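Local coordinates for biofilm-associated surface protein (Staphylococcus aureus, PDB 7C7U) that is a cell-wall-anchored surface protein that takes part in biofilm formation, apparently as a calcium-binding switch controlling assembly into functional amyloid, at residues Q250-L262 with T295-L309. Sequence-based numbering, arbitrary orientation.
Sequences QWAYNYQIDKDLL and TIDEVGNGTITSDNL
Thr295 offers its carbonyl O to the phenol of Tyr255, whose OH donates to it at 2.7 Å; a water that also holds Thr295 N and Thr303 O donates to the same hydroxyl. Next along, Ile296 sets CG2 against the edge of the Tyr255 ring, in its plane, with Ile257 CG1 packed on that methyl too, while Ile296 and Leu262 run alongside each other in opposite senses, CD1 of the former 3.6 Å from CD2 of the latter. The chain then turns back in a type I beta turn from Asp297 to Gly300. Asp297 OD1 accepts from Val299 N, making an Asx turn, and from Asn301 N on the opposite face of the carboxylate; together they brace the bend, and at its end Gly300 O accepts from Ile257 N at 2.7 Å.

Asn301 lies alongside Gln256, its OD1 against Gln256 CG, the amide planes 18° apart; Gln256 NE2 bonds to Asp194. At Gly302 paired backbone bonds link it to Tyr255, and the tyrosine ring lies against the glycine: chi1 of 44° holds CG between backbone N and carbonyl carbon, bringing one ring face 3.4 Å from Gly302 C, offset toward the rim, with CE1 3.4 Å from Gly302 CA. Thr303 and Asn254 stand side by side on the opposite face of the sheet from Tyr255, together with Gln256 and Asn301. Ile304 exchanges backbone bonds with Tyr253 and rests CG2 near Tyr253 CB.

Past it, Thr305 OG1 donates to Trp251 O at 2.8 Å, from above the carbonyl plane. Gln250, its chain bent at chi2, reaches across to the loop after the strand, where its OE1 takes Leu309 N at 2.8 Å as well as Tyr243 OH; Leu309 CD2 touches Trp251 CB. Strands 252-257 and 301-305 thus run antiparallel at 162°, with 301-305 outermost in a four-stranded antiparallel sheet whose Tyr253, Tyr255 and Ile304 pack onto the five-stranded sheet containing 290-294 and 323-331, a beta-sandwich.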
loop_
_atom_site.group_PDB
_atom_site.type_symbol
_atom_site.label_atom_id
_atom_site.label_comp_id
_atom_site.label_asym_id
_atom_site.label_seq_id
_atom_site.Cartn_x
_atom_site.Cartn_y
_atom_site.Cartn_z
ATOM N N GLN A 250 -41.983 -0.956 -5.912
ATOM C CA GLN A 250 -40.617 -0.453 -5.776
ATOM C C GLN A 250 -39.630 -1.579 -5.485
ATOM O O GLN A 250 -39.924 -2.529 -4.754
ATOM C CB GLN A 250 -40.528 0.592 -4.669
ATOM C CG GLN A 250 -41.181 1.923 -4.992
ATOM C CD GLN A 250 -40.514 2.684 -6.123
ATOM O OE1 GLN A 250 -39.292 2.807 -6.183
ATOM N NE2 GLN A 250 -41.327 3.221 -7.029
ATOM N N TRP A 251 -38.451 -1.467 -6.077
ATOM C CA TRP A 251 -37.369 -2.390 -5.824
ATOM C C TRP A 251 -36.683 -2.077 -4.488
ATOM O O TRP A 251 -36.853 -1.005 -3.905
ATOM C CB TRP A 251 -36.344 -2.319 -6.949
ATOM C CG TRP A 251 -36.805 -2.842 -8.270
ATOM C CD1 TRP A 251 -38.024 -3.421 -8.576
ATOM C CD2 TRP A 251 -36.049 -2.843 -9.484
ATOM N NE1 TRP A 251 -38.061 -3.757 -9.918
ATOM C CE2 TRP A 251 -36.871 -3.408 -10.497
ATOM C CE3 TRP A 251 -34.772 -2.395 -9.823
ATOM C CZ2 TRP A 251 -36.432 -3.575 -11.799
ATOM C CZ3 TRP A 251 -34.347 -2.540 -11.128
ATOM C CH2 TRP A 251 -35.174 -3.126 -12.099
ATOM N N ALA A 252 -35.840 -3.006 -4.036
ATOM C CA ALA A 252 -34.991 -2.747 -2.877
ATOM C C ALA A 252 -33.531 -2.975 -3.234
ATOM O O ALA A 252 -33.209 -3.851 -4.040
ATOM C CB ALA A 252 -35.376 -3.645 -1.694
ATOM N N TYR A 253 -32.639 -2.191 -2.608
ATOM C CA TYR A 253 -31.210 -2.440 -2.680
ATOM C C TYR A 253 -30.775 -3.202 -1.431
ATOM O O TYR A 253 -31.120 -2.814 -0.308
ATOM C CB TYR A 253 -30.416 -1.136 -2.803
ATOM C CG TYR A 253 -28.943 -1.387 -2.994
ATOM C CD1 TYR A 253 -28.482 -2.053 -4.123
ATOM C CD2 TYR A 253 -28.001 -0.961 -2.038
ATOM C CE1 TYR A 253 -27.149 -2.311 -4.302
ATOM C CE2 TYR A 253 -26.675 -1.219 -2.211
ATOM C CZ TYR A 253 -26.245 -1.872 -3.340
ATOM O OH TYR A 253 -24.909 -2.105 -3.504
ATOM N N ASN A 254 -29.993 -4.260 -1.633
ATOM C CA ASN A 254 -29.593 -5.195 -0.588
ATOM C C ASN A 254 -28.075 -5.259 -0.545
ATOM O O ASN A 254 -27.419 -5.225 -1.590
ATOM C CB ASN A 254 -30.173 -6.598 -0.868
ATOM C CG ASN A 254 -31.669 -6.571 -1.105
ATOM O OD1 ASN A 254 -32.457 -6.830 -0.197
ATOM N ND2 ASN A 254 -32.073 -6.223 -2.332
ATOM N N TYR A 255 -27.503 -5.359 0.653
ATOM C CA TYR A 255 -26.054 -5.266 0.785
ATOM C C TYR A 255 -25.589 -6.196 1.903
ATOM O O TYR A 255 -26.315 -6.452 2.867
ATOM C CB TYR A 255 -25.610 -3.788 1.021
ATOM C CG TYR A 255 -26.487 -3.081 2.025
ATOM C CD1 TYR A 255 -26.172 -3.107 3.383
ATOM C CD2 TYR A 255 -27.663 -2.456 1.631
ATOM C CE1 TYR A 255 -26.996 -2.495 4.316
ATOM C CE2 TYR A 255 -28.503 -1.849 2.548
ATOM C CZ TYR A 255 -28.170 -1.878 3.893
ATOM O OH TYR A 255 -29.006 -1.279 4.814
ATOM N N GLN A 256 -24.395 -6.755 1.728
ATOM C CA GLN A 256 -23.785 -7.652 2.705
ATOM C C GLN A 256 -22.416 -7.092 3.065
ATOM O O GLN A 256 -21.564 -6.919 2.188
ATOM C CB GLN A 256 -23.672 -9.079 2.150
ATOM C CG GLN A 256 -25.043 -9.684 1.697
ATOM C CD GLN A 256 -24.987 -11.195 1.426
ATOM O OE1 GLN A 256 -23.923 -11.748 1.151
ATOM N NE2 GLN A 256 -26.148 -11.864 1.484
ATOM N N ILE A 257 -22.204 -6.790 4.346
ATOM C CA ILE A 257 -20.927 -6.250 4.828
ATOM C C ILE A 257 -20.233 -7.349 5.626
ATOM O O ILE A 257 -20.845 -7.954 6.511
ATOM C CB ILE A 257 -21.134 -4.978 5.675
ATOM C CG1 ILE A 257 -22.063 -3.986 4.970
ATOM C CG2 ILE A 257 -19.778 -4.283 6.044
ATOM C CD1 ILE A 257 -21.506 -3.439 3.649
ATOM N N ASP A 258 -18.970 -7.623 5.298
ATOM C CA ASP A 258 -18.208 -8.668 5.977
ATOM C C ASP A 258 -18.322 -8.527 7.494
ATOM O O ASP A 258 -18.010 -7.473 8.055
ATOM C CB ASP A 258 -16.740 -8.589 5.551
ATOM C CG ASP A 258 -15.951 -9.822 5.939
ATOM O OD1 ASP A 258 -15.929 -10.175 7.136
ATOM O OD2 ASP A 258 -15.354 -10.452 5.051
ATOM N N LYS A 259 -18.791 -9.594 8.141
ATOM C CA LYS A 259 -19.018 -9.585 9.586
ATOM C C LYS A 259 -17.753 -9.211 10.386
ATOM O O LYS A 259 -17.856 -8.611 11.460
ATOM C CB LYS A 259 -19.556 -10.950 10.019
ATOM C CG LYS A 259 -18.599 -12.100 9.794
ATOM C CD LYS A 259 -19.254 -13.431 10.178
ATOM C CE LYS A 259 -18.264 -14.581 10.063
ATOM N NZ LYS A 259 -17.098 -14.340 10.987
ATOM N N ASP A 260 -16.562 -9.553 9.897
ATOM C CA ASP A 260 -15.354 -9.220 10.657
ATOM C C ASP A 260 -15.020 -7.740 10.658
ATOM O O ASP A 260 -14.181 -7.317 11.457
ATOM C CB ASP A 260 -14.145 -9.995 10.136
ATOM C CG ASP A 260 -14.242 -11.473 10.421
ATOM O OD1 ASP A 260 -14.954 -11.827 11.377
ATOM O OD2 ASP A 260 -13.608 -12.272 9.707
ATOM N N LEU A 261 -15.621 -6.940 9.785
ATOM C CA LEU A 261 -15.403 -5.504 9.868
ATOM C C LEU A 261 -16.315 -4.842 10.886
ATOM O O LEU A 261 -16.052 -3.710 11.290
ATOM C CB LEU A 261 -15.609 -4.856 8.492
ATOM C CG LEU A 261 -14.435 -5.012 7.535
ATOM C CD1 LEU A 261 -14.722 -4.343 6.206
ATOM C CD2 LEU A 261 -13.180 -4.406 8.190
ATOM N N LEU A 262 -17.372 -5.522 11.314
ATOM C CA LEU A 262 -18.374 -4.881 12.164
ATOM C C LEU A 262 -17.811 -4.225 13.425
ATOM O O LEU A 262 -18.290 -3.130 13.773
ATOM C CB LEU A 262 -19.456 -5.903 12.532
ATOM C CG LEU A 262 -20.283 -6.489 11.384
ATOM C CD1 LEU A 262 -21.542 -7.110 11.948
ATOM C CD2 LEU A 262 -20.614 -5.444 10.322
ATOM N N THR A 295 -28.807 0.452 7.798
ATOM C CA THR A 295 -28.686 -0.443 8.935
ATOM C C THR A 295 -28.260 -1.822 8.455
ATOM O O THR A 295 -28.610 -2.250 7.348
ATOM C CB THR A 295 -29.993 -0.547 9.719
ATOM O OG1 THR A 295 -30.860 -1.477 9.072
ATOM C CG2 THR A 295 -30.674 0.808 9.810
ATOM N N ILE A 296 -27.487 -2.505 9.306
ATOM C CA ILE A 296 -27.011 -3.863 9.070
ATOM C C ILE A 296 -27.391 -4.712 10.273
ATOM O O ILE A 296 -27.487 -4.209 11.396
ATOM C CB ILE A 296 -25.485 -3.899 8.838
ATOM C CG1 ILE A 296 -24.791 -2.920 9.788
ATOM C CG2 ILE A 296 -25.136 -3.574 7.395
ATOM C CD1 ILE A 296 -23.312 -3.142 9.926
ATOM N N ASP A 297 -27.615 -6.004 10.039
ATOM C CA ASP A 297 -27.928 -6.902 11.142
ATOM C C ASP A 297 -26.623 -7.474 11.703
ATOM O O ASP A 297 -25.526 -7.063 11.313
ATOM C CB ASP A 297 -28.937 -7.975 10.710
ATOM C CG ASP A 297 -28.394 -8.947 9.670
ATOM O OD1 ASP A 297 -27.169 -9.020 9.451
ATOM O OD2 ASP A 297 -29.216 -9.653 9.044
ATOM N N GLU A 298 -26.727 -8.454 12.609
ATOM C CA GLU A 298 -25.545 -8.901 13.340
ATOM C C GLU A 298 -24.544 -9.613 12.443
ATOM O O GLU A 298 -23.401 -9.806 12.862
ATOM C CB GLU A 298 -25.925 -9.833 14.501
ATOM C CG GLU A 298 -26.132 -11.293 14.096
ATOM C CD GLU A 298 -27.486 -11.590 13.472
ATOM O OE1 GLU A 298 -28.218 -10.637 13.109
ATOM O OE2 GLU A 298 -27.801 -12.794 13.322
ATOM N N VAL A 299 -24.937 -10.019 11.236
ATOM C CA VAL A 299 -24.026 -10.666 10.303
ATOM C C VAL A 299 -23.633 -9.749 9.154
ATOM O O VAL A 299 -22.867 -10.160 8.274
ATOM C CB VAL A 299 -24.622 -11.985 9.778
ATOM C CG1 VAL A 299 -25.630 -11.736 8.670
ATOM C CG2 VAL A 299 -23.518 -12.945 9.331
ATOM N N GLY A 300 -24.058 -8.499 9.185
ATOM C CA GLY A 300 -23.627 -7.519 8.208
ATOM C C GLY A 300 -24.574 -7.305 7.046
ATOM O O GLY A 300 -24.213 -6.586 6.109
ATOM N N ASN A 301 -25.773 -7.889 7.091
ATOM C CA ASN A 301 -26.740 -7.795 6.001
ATOM C C ASN A 301 -27.735 -6.667 6.226
ATOM O O ASN A 301 -28.156 -6.403 7.357
ATOM C CB ASN A 301 -27.500 -9.117 5.851
ATOM C CG ASN A 301 -26.605 -10.235 5.420
ATOM O OD1 ASN A 301 -25.507 -10.000 4.916
ATOM N ND2 ASN A 301 -27.061 -11.462 5.604
ATOM N N GLY A 302 -28.128 -6.016 5.133
ATOM C CA GLY A 302 -29.140 -4.985 5.212
ATOM C C GLY A 302 -29.859 -4.831 3.888
ATOM O O GLY A 302 -29.461 -5.391 2.860
ATOM N N THR A 303 -30.925 -4.043 3.935
ATOM C CA THR A 303 -31.741 -3.758 2.765
ATOM C C THR A 303 -32.338 -2.370 2.938
ATOM O O THR A 303 -32.616 -1.935 4.058
ATOM C CB THR A 303 -32.832 -4.825 2.579
ATOM O OG1 THR A 303 -33.648 -4.479 1.455
ATOM C CG2 THR A 303 -33.706 -4.901 3.810
ATOM N N ILE A 304 -32.502 -1.659 1.830
ATOM C CA ILE A 304 -33.103 -0.333 1.862
ATOM C C ILE A 304 -34.064 -0.225 0.684
ATOM O O ILE A 304 -33.798 -0.749 -0.401
ATOM C CB ILE A 304 -32.044 0.792 1.839
ATOM C CG1 ILE A 304 -32.719 2.152 2.012
ATOM C CG2 ILE A 304 -31.240 0.765 0.547
ATOM C CD1 ILE A 304 -31.788 3.307 2.010
ATOM N N THR A 305 -35.203 0.411 0.915
ATOM C CA THR A 305 -36.156 0.667 -0.154
ATOM C C THR A 305 -36.766 2.041 0.080
ATOM O O THR A 305 -36.381 2.774 0.997
ATOM C CB THR A 305 -37.217 -0.432 -0.247
ATOM O OG1 THR A 305 -37.961 -0.288 -1.480
ATOM C CG2 THR A 305 -38.150 -0.369 0.951
ATOM N N SER A 306 -37.701 2.405 -0.779
ATOM C CA SER A 306 -38.173 3.774 -0.855
ATOM C C SER A 306 -39.492 3.784 -1.609
ATOM O O SER A 306 -39.827 2.833 -2.308
ATOM C CB SER A 306 -37.144 4.653 -1.565
ATOM O OG SER A 306 -37.730 5.838 -2.027
ATOM N N ASP A 307 -40.236 4.876 -1.462
ATOM C CA ASP A 307 -41.418 5.048 -2.292
ATOM C C ASP A 307 -41.044 5.437 -3.710
ATOM O O ASP A 307 -41.887 5.344 -4.605
ATOM C CB ASP A 307 -42.361 6.092 -1.683
ATOM C CG ASP A 307 -43.181 5.536 -0.522
ATOM O OD1 ASP A 307 -43.661 4.388 -0.614
ATOM O OD2 ASP A 307 -43.345 6.243 0.488
ATOM N N ASN A 308 -39.803 5.870 -3.932
ATOM C CA ASN A 308 -39.305 6.118 -5.286
ATOM C C ASN A 308 -37.789 5.935 -5.254
ATOM O O ASN A 308 -37.058 6.878 -4.945
ATOM C CB ASN A 308 -39.691 7.508 -5.779
ATOM C CG ASN A 308 -39.405 7.691 -7.248
ATOM O OD1 ASN A 308 -38.527 7.030 -7.792
ATOM N ND2 ASN A 308 -40.142 8.585 -7.906
ATOM N N LEU A 309 -37.328 4.737 -5.634
ATOM C CA LEU A 309 -35.913 4.394 -5.524
ATOM C C LEU A 309 -35.012 5.334 -6.321
ATOM O O LEU A 309 -33.807 5.430 -6.029
ATOM C CB LEU A 309 -35.705 2.942 -5.967
ATOM C CG LEU A 309 -34.422 2.221 -5.550
ATOM C CD1 LEU A 309 -34.223 2.271 -4.038
ATOM C CD2 LEU A 309 -34.411 0.788 -6.053
HETATM O O HOH W 1 -40.180 4.980 -9.207
HETATM O O HOH W 2 -31.098 0.116 5.965
#